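Local coordinates for ABC transporter periplasmic peptide-binding protein (Pseudoalteromonas, PDB 4QFL) that binds dipeptides, here Ala-Phe, in the periplasm, probably for uptake by an ABC transporter, at residues P141-V146 and D181-L186; A271-L276 and Y328-R333. One frame throughout, in Å; residues are numbered along the deposited sequence.

Contact 1. Residues P141-V146 and D181-L186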
ATOM      1  N   PRO A 141       0.636 -11.074   0.997  1.00 19.66           N
ATOM      2  CA  PRO A 141      -0.026 -10.331   2.079  1.00 16.91           C
ATOM      3  C   PRO A 141      -1.303  -9.583   1.681  1.00 17.62           C
ATOM      4  O   PRO A 141      -2.285  -9.690   2.404  1.00 18.01           O
ATOM      5  CB  PRO A 141       1.066  -9.381   2.591  1.00 17.98           C
ATOM      6  CG  PRO A 141       2.122  -9.361   1.534  1.00 16.47           C
ATOM      7  CD  PRO A 141       2.035 -10.651   0.792  1.00 16.50           C
ATOM      8  N   TYR A 142      -1.318  -8.840   0.582  1.00 18.41           N
ATOM      9  CA  TYR A 142      -2.559  -8.156   0.233  1.00 17.61           C
ATOM     10  C   TYR A 142      -3.698  -9.177   0.106  1.00 15.40           C
ATOM     11  O   TYR A 142      -4.762  -9.048   0.709  1.00 15.66           O
ATOM     12  CB  TYR A 142      -2.442  -7.350  -1.068  1.00 16.34           C
ATOM     13  CG  TYR A 142      -3.724  -6.595  -1.329  1.00 15.75           C
ATOM     14  CD1 TYR A 142      -4.018  -5.447  -0.609  1.00 15.43           C
ATOM     15  CD2 TYR A 142      -4.665  -7.062  -2.238  1.00 14.80           C
ATOM     16  CE1 TYR A 142      -5.188  -4.771  -0.803  1.00 18.47           C
ATOM     17  CE2 TYR A 142      -5.847  -6.386  -2.442  1.00 16.67           C
ATOM     18  CZ  TYR A 142      -6.106  -5.245  -1.713  1.00 17.41           C
ATOM     19  OH  TYR A 142      -7.280  -4.552  -1.903  1.00 18.51           O
ATOM     20  N   PHE A 143      -3.441 -10.199  -0.689  1.00 16.11           N
ATOM     21  CA  PHE A 143      -4.441 -11.192  -1.023  1.00 18.02           C
ATOM     22  C   PHE A 143      -4.895 -12.031   0.171  1.00 16.86           C
ATOM     23  O   PHE A 143      -6.086 -12.257   0.361  1.00 19.14           O
ATOM     24  CB  PHE A 143      -3.909 -12.058  -2.151  1.00 15.20           C
ATOM     25  CG  PHE A 143      -3.641 -11.286  -3.417  1.00 17.62           C
ATOM     26  CD1 PHE A 143      -4.699 -10.790  -4.179  1.00 17.45           C
ATOM     27  CD2 PHE A 143      -2.343 -11.052  -3.846  1.00 16.02           C
ATOM     28  CE1 PHE A 143      -4.462 -10.083  -5.356  1.00 17.97           C
ATOM     29  CE2 PHE A 143      -2.095 -10.349  -5.029  1.00 18.76           C
ATOM     30  CZ  PHE A 143      -3.151  -9.862  -5.779  1.00 18.05           C
ATOM     31  N   GLN A 144      -3.960 -12.482   0.991  1.00 17.37           N
ATOM     32  CA  GLN A 144      -4.339 -13.196   2.198  1.00 17.60           C
ATOM     33  C   GLN A 144      -5.152 -12.298   3.137  1.00 18.35           C
ATOM     34  O   GLN A 144      -6.130 -12.742   3.721  1.00 18.57           O
ATOM     35  CB  GLN A 144      -3.111 -13.795   2.879  1.00 17.43           C
ATOM     36  CG  GLN A 144      -2.302 -14.675   1.913  1.00 23.25           C
ATOM     37  CD  GLN A 144      -0.955 -15.150   2.460  1.00 24.99           C
ATOM     38  OE1 GLN A 144      -0.431 -14.616   3.440  1.00 31.17           O
ATOM     39  NE2 GLN A 144      -0.389 -16.166   1.809  1.00 27.11           N
ATOM     40  N   SER A 145      -4.780 -11.027   3.242  1.00 17.35           N
ATOM     41  CA  SER A 145      -5.500 -10.080   4.091  1.00 18.57           C
ATOM     42  C   SER A 145      -6.968  -9.893   3.708  1.00 18.07           C
ATOM     43  O   SER A 145      -7.811  -9.686   4.567  1.00 20.67           O
ATOM     44  CB  SER A 145      -4.805  -8.717   4.096  1.00 16.89           C
ATOM     45  OG  SER A 145      -3.547  -8.799   4.731  1.00 20.08           O
ATOM     46  N   VAL A 146      -7.276  -9.945   2.422  1.00 14.17           N
ATOM     47  CA  VAL A 146      -8.656  -9.770   1.998  1.00 18.27           C
ATOM     48  C   VAL A 146      -9.350 -11.103   1.718  1.00 23.00           C
ATOM     49  O   VAL A 146     -10.491 -11.131   1.242  1.00 23.68           O
ATOM     50  CB  VAL A 146      -8.763  -8.858   0.773  1.00 14.76           C
ATOM     51  CG1 VAL A 146      -8.131  -7.507   1.086  1.00 17.39           C
ATOM     52  CG2 VAL A 146      -8.107  -9.520  -0.430  1.00 12.87           C
ATOM     53  N   ASP A 181      -2.197  -2.794  -7.620  1.00 17.32           N
ATOM     54  CA  ASP A 181      -0.823  -2.985  -8.072  1.00 17.86           C
ATOM     55  C   ASP A 181      -0.263  -4.370  -7.746  1.00 17.48           C
ATOM     56  O   ASP A 181       0.791  -4.756  -8.256  1.00 16.15           O
ATOM     57  CB  ASP A 181       0.087  -1.932  -7.438  1.00 18.63           C
ATOM     58  CG  ASP A 181      -0.282  -0.521  -7.837  1.00 21.46           C
ATOM     59  OD1 ASP A 181      -0.331  -0.233  -9.051  1.00 24.98           O
ATOM     60  OD2 ASP A 181      -0.529   0.297  -6.931  1.00 23.49           O
ATOM     61  N   PHE A 182      -0.949  -5.103  -6.877  1.00 17.11           N
ATOM     62  CA  PHE A 182      -0.508  -6.438  -6.484  1.00 15.49           C
ATOM     63  C   PHE A 182      -0.971  -7.485  -7.499  1.00 18.72           C
ATOM     64  O   PHE A 182      -0.424  -8.595  -7.555  1.00 18.47           O
ATOM     65  CB  PHE A 182      -1.039  -6.778  -5.088  1.00 17.91           C
ATOM     66  CG  PHE A 182      -0.907  -5.646  -4.103  1.00 17.92           C
ATOM     67  CD1 PHE A 182       0.343  -5.248  -3.652  1.00 17.55           C
ATOM     68  CD2 PHE A 182      -2.025  -4.965  -3.646  1.00 16.27           C
ATOM     69  CE1 PHE A 182       0.465  -4.204  -2.770  1.00 14.57           C
ATOM     70  CE2 PHE A 182      -1.899  -3.920  -2.753  1.00 15.79           C
ATOM     71  CZ  PHE A 182      -0.663  -3.546  -2.318  1.00 14.19           C
ATOM     72  N   ALA A 183      -1.967  -7.118  -8.307  1.00 17.05           N
ATOM     73  CA  ALA A 183      -2.636  -8.064  -9.197  1.00 15.52           C
ATOM     74  C   ALA A 183      -2.021  -8.129 -10.593  1.00 17.56           C
ATOM     75  O   ALA A 183      -2.738  -8.234 -11.594  1.00 18.27           O
ATOM     76  CB  ALA A 183      -4.111  -7.712  -9.290  1.00 16.94           C
ATOM     77  N   VAL A 184      -0.697  -8.076 -10.674  1.00 16.27           N
ATOM     78  CA  VAL A 184      -0.056  -8.050 -11.988  1.00 16.05           C
ATOM     79  C   VAL A 184      -0.092  -9.423 -12.604  1.00 15.86           C
ATOM     80  O   VAL A 184      -0.295 -10.416 -11.906  1.00 17.27           O
ATOM     81  CB  VAL A 184       1.395  -7.598 -11.919  1.00 15.00           C
ATOM     82  CG1 VAL A 184       1.492  -6.211 -11.286  1.00 16.70           C
ATOM     83  CG2 VAL A 184       2.236  -8.610 -11.165  1.00 15.24           C
ATOM     84  N   VAL A 185       0.113  -9.473 -13.913  1.00 15.58           N
ATOM     85  CA  VAL A 185       0.184 -10.737 -14.644  1.00 17.68           C
ATOM     86  C   VAL A 185       1.618 -11.248 -14.819  1.00 17.66           C
ATOM     87  O   VAL A 185       2.488 -10.523 -15.317  1.00 18.63           O
ATOM     88  CB  VAL A 185      -0.454 -10.598 -16.034  1.00 16.64           C
ATOM     89  CG1 VAL A 185      -0.283 -11.886 -16.821  1.00 18.36           C
ATOM     90  CG2 VAL A 185      -1.920 -10.242 -15.892  1.00 18.67           C
ATOM     91  N   LEU A 186       1.850 -12.498 -14.425  1.00 17.01           N
ATOM     92  CA  LEU A 186       3.177 -13.106 -14.505  1.00 17.77           C
ATOM     93  C   LEU A 186       3.310 -14.068 -15.683  1.00 17.29           C
ATOM     94  O   LEU A 186       2.321 -14.409 -16.325  1.00 18.28           O
ATOM     95  CB  LEU A 186       3.501 -13.852 -13.206  1.00 20.18           C
ATOM     96  CG  LEU A 186       3.361 -13.042 -11.919  1.00 20.14           C
ATOM     97  CD1 LEU A 186       3.668 -13.911 -10.705  1.00 21.08           C
ATOM     98  CD2 LEU A 186       4.297 -11.878 -11.983  1.00 18.71           C
TER

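Contact 2. Residues A271-L276 and Y328-R333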
ATOM      1  N   ALA A 271      10.513  19.537   5.585  1.00 21.96           N
ATOM      2  CA  ALA A 271      11.359  20.636   6.031  1.00 20.89           C
ATOM      3  C   ALA A 271      12.051  21.295   4.852  1.00 21.68           C
ATOM      4  O   ALA A 271      12.471  22.445   4.934  1.00 22.60           O
ATOM      5  CB  ALA A 271      12.380  20.151   7.035  1.00 23.44           C
ATOM      6  N   GLN A 272      12.161  20.571   3.747  1.00 21.11           N
ATOM      7  CA  GLN A 272      12.828  21.116   2.576  1.00 19.84           C
ATOM      8  C   GLN A 272      11.919  21.488   1.412  1.00 20.89           C
ATOM      9  O   GLN A 272      12.410  21.842   0.344  1.00 23.06           O
ATOM     10  CB  GLN A 272      13.943  20.183   2.104  1.00 18.83           C
ATOM     11  CG  GLN A 272      15.217  20.294   2.942  1.00 21.78           C
ATOM     12  CD  GLN A 272      15.115  19.539   4.247  1.00 21.30           C
ATOM     13  OE1 GLN A 272      14.633  18.411   4.275  1.00 21.73           O
ATOM     14  NE2 GLN A 272      15.555  20.158   5.337  1.00 21.87           N
ATOM     15  N   LEU A 273      10.602  21.428   1.599  1.00 20.84           N
ATOM     16  CA  LEU A 273       9.697  21.790   0.504  1.00 20.98           C
ATOM     17  C   LEU A 273       9.905  23.232   0.082  1.00 18.81           C
ATOM     18  O   LEU A 273       9.883  23.545  -1.101  1.00 20.36           O
ATOM     19  CB  LEU A 273       8.234  21.577   0.879  1.00 19.25           C
ATOM     20  CG  LEU A 273       7.789  20.122   0.933  1.00 21.97           C
ATOM     21  CD1 LEU A 273       6.327  20.023   1.340  1.00 23.19           C
ATOM     22  CD2 LEU A 273       8.038  19.472  -0.406  1.00 18.08           C
ATOM     23  N   SER A 274      10.103  24.110   1.053  1.00 20.60           N
ATOM     24  CA  SER A 274      10.316  25.523   0.753  1.00 23.18           C
ATOM     25  C   SER A 274      11.601  25.754  -0.047  1.00 21.53           C
ATOM     26  O   SER A 274      11.649  26.593  -0.939  1.00 22.69           O
ATOM     27  CB  SER A 274      10.337  26.340   2.042  1.00 25.21           C
ATOM     28  OG  SER A 274      10.781  27.658   1.792  1.00 29.70           O
ATOM     29  N   ILE A 275      12.645  25.009   0.284  1.00 23.19           N
ATOM     30  CA  ILE A 275      13.879  25.067  -0.482  1.00 23.21           C
ATOM     31  C   ILE A 275      13.602  24.725  -1.948  1.00 24.60           C
ATOM     32  O   ILE A 275      13.975  25.480  -2.852  1.00 25.71           O
ATOM     33  CB  ILE A 275      14.934  24.093   0.097  1.00 25.28           C
ATOM     34  CG1 ILE A 275      15.484  24.629   1.424  1.00 27.37           C
ATOM     35  CG2 ILE A 275      16.045  23.824  -0.912  1.00 25.32           C
ATOM     36  CD1 ILE A 275      14.536  24.427   2.615  1.00 29.19           C
ATOM     37  N   LEU A 276      12.941  23.591  -2.177  1.00 20.49           N
ATOM     38  CA  LEU A 276      12.601  23.143  -3.528  1.00 19.75           C
ATOM     39  C   LEU A 276      11.649  24.111  -4.252  1.00 18.83           C
ATOM     40  O   LEU A 276      11.818  24.380  -5.440  1.00 20.58           O
ATOM     41  CB  LEU A 276      12.017  21.722  -3.483  1.00 17.99           C
ATOM     42  CG  LEU A 276      12.842  20.672  -2.726  1.00 19.29           C
ATOM     43  CD1 LEU A 276      12.165  19.328  -2.785  1.00 19.65           C
ATOM     44  CD2 LEU A 276      14.260  20.569  -3.260  1.00 22.83           C
ATOM     45  N   TYR A 328       3.061  20.303   8.619  1.00 22.75           N
ATOM     46  CA  TYR A 328       3.365  21.621   8.072  1.00 20.91           C
ATOM     47  C   TYR A 328       2.122  22.325   7.535  1.00 22.71           C
ATOM     48  O   TYR A 328       2.211  23.120   6.601  1.00 25.93           O
ATOM     49  CB  TYR A 328       4.431  21.510   6.974  1.00 20.69           C
ATOM     50  CG  TYR A 328       5.845  21.488   7.496  1.00 23.25           C
ATOM     51  CD1 TYR A 328       6.294  20.466   8.325  1.00 20.21           C
ATOM     52  CD2 TYR A 328       6.735  22.489   7.162  1.00 24.35           C
ATOM     53  CE1 TYR A 328       7.589  20.457   8.806  1.00 22.99           C
ATOM     54  CE2 TYR A 328       8.033  22.485   7.640  1.00 26.03           C
ATOM     55  CZ  TYR A 328       8.456  21.469   8.461  1.00 25.34           C
ATOM     56  OH  TYR A 328       9.753  21.482   8.925  1.00 26.68           O
ATOM     57  N   GLY A 329       0.969  22.032   8.126  1.00 22.71           N
ATOM     58  CA  GLY A 329      -0.287  22.616   7.695  1.00 21.43           C
ATOM     59  C   GLY A 329      -0.846  22.061   6.398  1.00 21.96           C
ATOM     60  O   GLY A 329      -1.907  22.474   5.957  1.00 24.00           O
ATOM     61  N   ASN A 330      -0.139  21.125   5.784  1.00 20.03           N
ATOM     62  CA  ASN A 330      -0.585  20.538   4.526  1.00 23.11           C
ATOM     63  C   ASN A 330      -1.583  19.371   4.680  1.00 25.72           C
ATOM     64  O   ASN A 330      -2.234  18.966   3.710  1.00 24.99           O
ATOM     65  CB  ASN A 330       0.629  20.077   3.711  1.00 24.13           C
ATOM     66  CG  ASN A 330       1.631  21.192   3.473  1.00 24.19           C
ATOM     67  OD1 ASN A 330       1.254  22.327   3.177  1.00 24.39           O
ATOM     68  ND2 ASN A 330       2.913  20.879   3.617  1.00 24.31           N
ATOM     69  N   GLY A 331      -1.698  18.826   5.887  1.00 20.80           N
ATOM     70  CA  GLY A 331      -2.563  17.684   6.109  1.00 22.38           C
ATOM     71  C   GLY A 331      -3.970  18.073   6.518  1.00 23.92           C
ATOM     72  O   GLY A 331      -4.241  19.232   6.824  1.00 26.48           O
ATOM     73  N   LEU A 332      -4.873  17.101   6.526  1.00 20.41           N
ATOM     74  CA  LEU A 332      -6.234  17.313   7.013  1.00 20.27           C
ATOM     75  C   LEU A 332      -6.449  16.502   8.279  1.00 19.84           C
ATOM     76  O   LEU A 332      -6.170  15.311   8.310  1.00 20.19           O
ATOM     77  CB  LEU A 332      -7.266  16.897   5.965  1.00 22.58           C
ATOM     78  CG  LEU A 332      -7.505  17.754   4.715  1.00 23.24           C
ATOM     79  CD1 LEU A 332      -8.616  17.144   3.889  1.00 23.47           C
ATOM     80  CD2 LEU A 332      -7.850  19.206   5.064  1.00 22.01           C
ATOM     81  N   ARG A 333      -6.945  17.139   9.327  1.00 20.49           N
ATOM     82  CA  ARG A 333      -7.159  16.435  10.586  1.00 20.45           C
ATOM     83  C   ARG A 333      -8.189  15.323  10.378  1.00 22.02           C
ATOM     84  O   ARG A 333      -9.220  15.537   9.738  1.00 21.65           O
ATOM     85  CB  ARG A 333      -7.611  17.407  11.681  1.00 21.69           C
ATOM     86  CG  ARG A 333      -7.830  16.763  13.038  1.00 26.98           C
ATOM     87  CD  ARG A 333      -8.034  17.810  14.133  1.00 30.48           C
ATOM     88  NE  ARG A 333      -8.279  17.198  15.440  1.00 35.24           N
ATOM     89  CZ  ARG A 333      -8.038  17.791  16.607  1.00 37.52           C
ATOM     90  NH1 ARG A 333      -7.536  19.022  16.645  1.00 35.49           N
ATOM     91  NH2 ARG A 333      -8.290  17.149  17.741  1.00 38.02           N
TER

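Contact 1. Residues P141-V146 and D181-L186
Tyr142 and Phe182 form the tight part of this contact. Their rings are nearly parallel, with planes at 21°, but slid so far that they barely overlap and their centroids stand 4.7 Å apart. Rim therefore lies over rim: Phe182 CD2 comes within 3.3 Å of Tyr142 CG, and Phe182 CE2 within 3.4 Å of Tyr142 CD1. The Tyr142 methylene adds a CH-pi contact over the Phe182 face, its CB 3.9 Å from the ring centroid. Having CG anti to the backbone N (chi1 -176°) carries the tyrosine ring off the helix toward Phe182, while its opposite face meets Val146 CG1. The phenol hydroxyl is hydrogen-bonded to OD1 of both Asn177 and Asn442, which anchors the far end of the ring. Phe143 supplies the looser side by offering an edge. The carbonyl oxygen of Phe182 lies in the plane of that ring, 3.5 Å from Phe143 CZ, and Ala183 CA sits at the same edge. Phe182 CB touches Phe143 CE2 at 3.7 Å, whereas Ala183 CB keeps 4.2 Å from Phe143 CZ. No hydrogen bond crosses between the segments, and all four touching residues are buried, so the looser side is still not open to solvent. Exchanging Tyr142 for an alanine would probably open a gap over the CD2 and CE2 side of Phe182, let that ring shift, and leave Asn177 and Asn442 without their common partner. The contact joins helix 141-145 to the loop before helix 188-196 in this family 5 extracellular solute-binding protein. Helices 50-60, 115-126 and 445-448 border the group: Phe182 leans on Ile53, Phe143 and Ala183 on Leu125 and Phe122, and Tyr142 on Pro446.

Contact 2. Residues A271-L276 and Y328-R333
Tyr328 reaches across to Ala271 and comes closer toward its tip. Its CG stands beside the backbone N and anti to the carbonyl carbon (chi1 -84°), and CB and the near part of the ring make no close approach to 271-276. Farther out, Tyr328 CE2 comes within 4.1 Å of Ala271 CA. The next atom, Tyr328 CZ, is 3.9 Å from Ala271 CA. The hydroxyl finishes the approach, with Tyr328 OH 3.4 Å from Ala271 CA and 3.5 Å from Ala271 CB. Ala271 meets the ring obliquely, and the oxygen makes no hydrogen bond to the segment; both residues are exposed, so this is a light van der Waals touch at the surface. A second, looser touch lies on the more covered side. Leu273 and Asn330 point at each other from opposite directions, and the methyl CD1 of Leu273 stops 4.2 Å from Asn330 ND2. The other end of that amide is hydrogen-bonded through OD1 to Arg286 of strand 282-287, which would help fix its turn. In this periplasmic binding protein fold the contact joins the start of helix 273-278 to the turn between helix 319-325 and strand 332-333. Leu273 rests on Val284 of strand 282-287, and both it and Asn330 touch Phe509 of strand 500-513, which pairs with strands 282-287 and 332-333.

In the fold
The two contacts are separate in space and in series along the chain: their centres lie about 32 Å apart and their nearest atoms about 22 Å. Contact 1 is the inner one, its centre about 11 Å from that of the chain, and it lies beside the dipeptide site. The side chain of Phe182 is about 4 Å from the bound alanine and about 7 Å from the bound phenylalanine, while Tyr142 touches Asp436 of the alanine pocket. Contact 2, centred about 22 Å from the centre of the chain, is a surface touch. One thus joins buried aromatic groups next to the ligand, the other two segments at the surface beside strand 500-513.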